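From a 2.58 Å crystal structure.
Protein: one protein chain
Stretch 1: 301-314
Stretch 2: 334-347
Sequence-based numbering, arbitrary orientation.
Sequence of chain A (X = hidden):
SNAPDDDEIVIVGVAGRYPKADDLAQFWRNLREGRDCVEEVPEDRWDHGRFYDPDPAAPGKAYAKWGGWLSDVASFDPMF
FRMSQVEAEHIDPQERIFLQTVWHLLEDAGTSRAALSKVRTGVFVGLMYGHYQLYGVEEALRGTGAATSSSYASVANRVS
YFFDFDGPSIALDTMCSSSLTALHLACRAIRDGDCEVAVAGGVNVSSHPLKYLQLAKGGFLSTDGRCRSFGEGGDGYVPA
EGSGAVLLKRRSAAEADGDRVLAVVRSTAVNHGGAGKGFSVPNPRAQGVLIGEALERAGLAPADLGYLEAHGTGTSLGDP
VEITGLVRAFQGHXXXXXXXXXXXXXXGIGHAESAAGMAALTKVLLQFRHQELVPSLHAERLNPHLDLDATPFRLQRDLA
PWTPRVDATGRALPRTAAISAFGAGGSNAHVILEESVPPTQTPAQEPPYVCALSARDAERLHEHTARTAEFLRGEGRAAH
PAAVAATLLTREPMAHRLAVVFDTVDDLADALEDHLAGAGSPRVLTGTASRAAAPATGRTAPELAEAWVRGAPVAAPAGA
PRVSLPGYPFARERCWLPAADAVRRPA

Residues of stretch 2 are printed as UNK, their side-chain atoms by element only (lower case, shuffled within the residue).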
# COMPACT_ATOMS: atom_id res chain seq x y z
N ALA A 301 6.67 -28.82 8.50
CA ALA A 301 7.46 -28.94 9.69
C ALA A 301 8.82 -28.46 9.34
O ALA A 301 9.27 -28.63 8.21
CB ALA A 301 7.56 -30.40 10.09
N PRO A 302 9.51 -27.87 10.32
CA PRO A 302 10.88 -27.46 10.11
C PRO A 302 11.74 -28.56 9.52
O PRO A 302 12.66 -28.30 8.79
CB PRO A 302 11.33 -27.11 11.52
CG PRO A 302 10.12 -26.57 12.17
CD PRO A 302 8.93 -27.22 11.51
N ALA A 303 11.45 -29.80 9.84
CA ALA A 303 12.27 -30.90 9.33
C ALA A 303 12.21 -31.02 7.79
O ALA A 303 13.12 -31.54 7.14
CB ALA A 303 11.83 -32.21 9.99
N ASP A 304 11.12 -30.53 7.22
CA ASP A 304 10.89 -30.59 5.79
C ASP A 304 11.39 -29.36 5.07
O ASP A 304 11.23 -29.28 3.89
CB ASP A 304 9.39 -30.72 5.49
CG ASP A 304 8.73 -31.91 6.18
OD1 ASP A 304 9.39 -32.96 6.36
OD2 ASP A 304 7.52 -31.76 6.52
N LEU A 305 11.94 -28.38 5.77
CA LEU A 305 12.33 -27.14 5.13
C LEU A 305 13.69 -27.25 4.50
O LEU A 305 14.63 -27.58 5.17
CB LEU A 305 12.36 -26.08 6.18
CG LEU A 305 12.50 -24.65 5.75
CD1 LEU A 305 11.43 -24.28 4.74
CD2 LEU A 305 12.35 -23.82 7.00
N GLY A 306 13.80 -26.99 3.21
CA GLY A 306 15.08 -27.14 2.49
C GLY A 306 16.06 -25.99 2.51
O GLY A 306 17.26 -26.20 2.34
N TYR A 307 15.58 -24.78 2.72
CA TYR A 307 16.43 -23.58 2.64
C TYR A 307 15.69 -22.42 3.23
O TYR A 307 14.48 -22.33 3.11
CB TYR A 307 16.82 -23.25 1.20
CG TYR A 307 17.70 -22.05 1.06
CD1 TYR A 307 19.06 -22.13 1.27
CD2 TYR A 307 17.19 -20.84 0.71
CE1 TYR A 307 19.88 -21.04 1.14
CE2 TYR A 307 17.98 -19.73 0.62
CZ TYR A 307 19.32 -19.83 0.84
OH TYR A 307 20.08 -18.69 0.73
N LEU A 308 16.43 -21.53 3.86
CA LEU A 308 15.88 -20.33 4.52
C LEU A 308 16.63 -19.11 3.98
O LEU A 308 17.81 -18.94 4.24
CB LEU A 308 16.07 -20.43 6.03
CG LEU A 308 15.36 -19.48 7.02
CD1 LEU A 308 15.82 -18.04 7.00
CD2 LEU A 308 13.87 -19.48 6.77
N GLU A 309 15.93 -18.31 3.16
CA GLU A 309 16.45 -17.08 2.60
C GLU A 309 16.11 -16.05 3.59
O GLU A 309 14.93 -15.66 3.76
CB GLU A 309 15.80 -16.76 1.26
CG GLU A 309 16.11 -15.38 0.71
CD GLU A 309 17.60 -15.13 0.40
OE1 GLU A 309 18.42 -16.07 0.17
OE2 GLU A 309 17.96 -13.92 0.37
N ALA A 310 17.14 -15.62 4.30
CA ALA A 310 16.93 -14.83 5.51
C ALA A 310 16.90 -13.36 5.19
O ALA A 310 17.41 -12.92 4.15
CB ALA A 310 18.04 -15.10 6.48
N HIS A 311 16.35 -12.59 6.10
CA HIS A 311 16.42 -11.16 6.01
C HIS A 311 17.86 -10.69 5.89
O HIS A 311 18.20 -9.98 4.94
CB HIS A 311 15.72 -10.50 7.17
CG HIS A 311 15.61 -9.04 7.02
ND1 HIS A 311 15.10 -8.45 5.89
CD2 HIS A 311 15.98 -8.03 7.85
CE1 HIS A 311 15.14 -7.14 6.04
NE2 HIS A 311 15.66 -6.86 7.23
N GLY A 312 18.71 -11.07 6.81
CA GLY A 312 20.15 -11.10 6.51
C GLY A 312 20.79 -9.76 6.22
O GLY A 312 21.57 -9.62 5.31
N THR A 313 20.49 -8.81 7.08
CA THR A 313 20.79 -7.41 6.93
C THR A 313 22.27 -7.06 7.27
O THR A 313 22.88 -6.15 6.68
CB THR A 313 19.74 -6.70 7.79
OG1 THR A 313 19.62 -5.37 7.38
CG2 THR A 313 20.07 -6.77 9.28
N GLY A 314 22.85 -7.83 8.19
CA GLY A 314 24.24 -7.69 8.54
C GLY A 314 24.56 -6.65 9.59
O GLY A 314 25.69 -6.16 9.66
N UNK A 334 10.19 -31.17 17.07
CA UNK A 334 11.34 -32.06 17.25
C UNK A 334 12.32 -31.84 16.11
O UNK A 334 12.00 -32.08 14.95
o UNK A 334 11.75 -35.65 16.85
c UNK A 334 10.86 -33.51 17.28
o UNK A 334 13.14 -34.14 17.65
c UNK A 334 12.00 -34.50 17.26
N UNK A 335 13.53 -31.40 16.45
CA UNK A 335 14.45 -30.91 15.43
C UNK A 335 15.65 -31.76 15.36
O UNK A 335 16.74 -31.26 15.13
c UNK A 335 13.76 -28.49 16.01
c UNK A 335 14.90 -29.50 15.81
c UNK A 335 14.21 -27.36 16.94
c UNK A 335 13.28 -28.01 14.64
N UNK A 336 15.48 -33.06 15.57
CA UNK A 336 16.64 -33.94 15.72
C UNK A 336 17.16 -34.36 14.35
O UNK A 336 16.41 -34.84 13.50
c UNK A 336 17.64 -35.79 17.11
o UNK A 336 15.55 -34.75 17.75
c UNK A 336 16.34 -35.16 16.62
N UNK A 337 18.46 -34.14 14.12
CA UNK A 337 19.07 -34.46 12.83
C UNK A 337 18.63 -33.53 11.70
O UNK A 337 18.82 -33.84 10.52
N UNK A 338 18.05 -32.39 12.06
CA UNK A 338 17.61 -31.43 11.07
C UNK A 338 18.72 -30.45 10.81
O UNK A 338 19.38 -29.96 11.72
c UNK A 338 16.01 -29.59 10.53
c UNK A 338 16.35 -30.69 11.52
c UNK A 338 15.18 -31.68 11.66
N UNK A 339 18.94 -30.16 9.54
CA UNK A 339 20.02 -29.29 9.15
C UNK A 339 19.58 -28.47 7.94
O UNK A 339 19.30 -29.02 6.89
c UNK A 339 24.63 -28.12 6.02
n UNK A 339 23.73 -27.68 5.14
n UNK A 339 25.89 -27.70 5.94
c UNK A 339 21.23 -30.11 8.86
c UNK A 339 22.94 -29.52 7.19
c UNK A 339 22.47 -29.29 8.61
n UNK A 339 24.29 -28.99 6.98
N UNK A 340 19.47 -27.16 8.13
CA UNK A 340 18.84 -26.28 7.17
C UNK A 340 19.80 -25.22 6.72
O UNK A 340 20.30 -24.45 7.54
c UNK A 340 17.67 -25.55 7.78
c UNK A 340 15.58 -25.95 9.13
c UNK A 340 17.09 -24.60 6.76
c UNK A 340 16.62 -26.56 8.23
N UNK A 341 20.09 -25.17 5.41
CA UNK A 341 20.98 -24.12 4.94
C UNK A 341 20.30 -22.78 4.89
O UNK A 341 19.11 -22.70 4.57
c UNK A 341 21.41 -24.59 3.55
c UNK A 341 20.48 -25.68 3.21
c UNK A 341 20.05 -26.30 4.49
N UNK A 342 21.06 -21.75 5.23
CA UNK A 342 20.56 -20.38 5.38
C UNK A 342 21.53 -19.45 4.65
O UNK A 342 22.73 -19.75 4.57
c UNK A 342 19.43 -18.43 8.48
c UNK A 342 21.91 -19.80 7.39
c UNK A 342 19.79 -18.69 7.04
c UNK A 342 20.51 -20.00 6.84
N UNK A 343 21.01 -18.35 4.10
CA UNK A 343 21.79 -17.39 3.33
C UNK A 343 20.97 -16.15 3.05
O UNK A 343 19.79 -16.09 3.40
N UNK A 344 21.59 -15.15 2.45
CA UNK A 344 20.90 -13.93 2.10
C UNK A 344 21.45 -13.31 0.85
O UNK A 344 22.64 -12.97 0.80
c UNK A 344 20.98 -12.89 3.20
o UNK A 344 20.26 -11.68 2.85
N UNK A 345 20.56 -13.06 -0.10
CA UNK A 345 20.87 -12.30 -1.29
C UNK A 345 21.50 -10.92 -1.04
O UNK A 345 22.23 -10.41 -1.87
c UNK A 345 19.96 -11.79 -3.61
c UNK A 345 18.63 -11.13 -1.56
c UNK A 345 19.60 -12.14 -2.15
N UNK A 346 21.23 -10.33 0.11
CA UNK A 346 21.77 -9.03 0.41
C UNK A 346 23.31 -9.07 0.48
O UNK A 346 23.99 -8.05 0.28
c UNK A 346 17.80 -7.14 2.85
c UNK A 346 19.72 -8.40 1.79
n UNK A 346 16.76 -8.16 3.14
c UNK A 346 21.21 -8.53 1.73
c UNK A 346 19.19 -7.73 3.07
N UNK A 347 23.88 -10.23 0.78
CA UNK A 347 25.34 -10.29 0.96
C UNK A 347 26.04 -10.05 -0.37
O UNK A 347 27.19 -9.60 -0.42
c UNK A 347 25.73 -11.61 1.56
o UNK A 347 25.42 -12.69 0.68
O HOH W 1 10.12 -30.78 12.81
O HOH W 2 17.30 -11.93 1.59

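Position 334 carries two side-chain carbons, the second bearing two oxygens: a carboxylate one methylene from CA, hence Asp334. It is exposed and makes no direct contact with stretch 1, though a water accepts a weak bond from Ala303 N and donates to Asp334 O. One carboxylate oxygen instead serves position 336.

Position 335 has four carbons forked at the second, which identifies Leu335. Its CD2 lies 3.8 Å from Pro302 CB, an apolar touch at the margin of the contact.

At 336 one carbon carries an oxygen and a carbon, so this is Thr336; its OG1 donates to Asp334 OD1 over a very short 2.5 Å. Position 337 has no side-chain atoms and is Gly337. Its positive phi, within the type II turn that begins at Leu335, favours glycine.

Position 338 closes that turn. One carbon bearing two others makes it Val338, a compact branched group whose CG2 packs 3.8 Å from Ala303 CB. Position 339 shows three carbons, a nitrogen, then a carbon with two more nitrogens: Arg339, pointing away from stretch 1, its charged end left exposed.

Position 340 has four carbons forked at the first, with one arm two carbons long, and is Ile340. Buried, it reaches Pro302 O with CD1 (3.8 Å) and Leu308 CB with CG2 (4.4 Å). At 341 three carbons close a ring onto the backbone nitrogen, giving Pro341. The ring nitrogen has no hydrogen to donate, but the carbonyl remains free to accept: Leu308 N donates to Pro341 O at 3.0 Å. The Tyr307 ring also lies close, its CD1 4.1 Å from Pro341 CB.

Position 342 repeats the pattern of four carbons forked at the first: Ile342. It shares a sheet face with Leu308, and their CD1 atoms meet at 3.9 Å, while its CG1 is 4.0 Å from Ala310 CB. Position 343, without side-chain atoms, is Gly343. Tyr307 OH sits 3.4 Å from Gly343 CA, and an ideal CB would clash with that hydroxyl.

One carbon and one oxygen at 344 mean Ser344, whose OG accepts from the backbone N of 346 at 3.2 Å, a cap for the coming helix. Position 345, one carbon bearing two, is Val345; its N donates to Glu309 OE2 at 2.8 Å, and its CG1 approaches the same oxygen at 3.5 Å. Four carbons in a row ending in nitrogen make 346 Lys346, long enough for NZ to donate to His311 O at 2.9 Å. One carbon and one oxygen at 347 give Ser347, which turns to its own stretch, OG donating to Ser344 O at 2.8 Å.

The contact is thus a short parallel pairing of Leu308 with Ile342 and Glu309 with Gly343. Gly343 N donates to Leu308 O (3.3 Å), and Ala310 N to Gly343 O (2.8 Å). Apolar packing extends it before the bridges; Glu309 and Lys346 anchor it where the helix begins.

Stretch 2 334-347: DLTGVRIPIGSVKS
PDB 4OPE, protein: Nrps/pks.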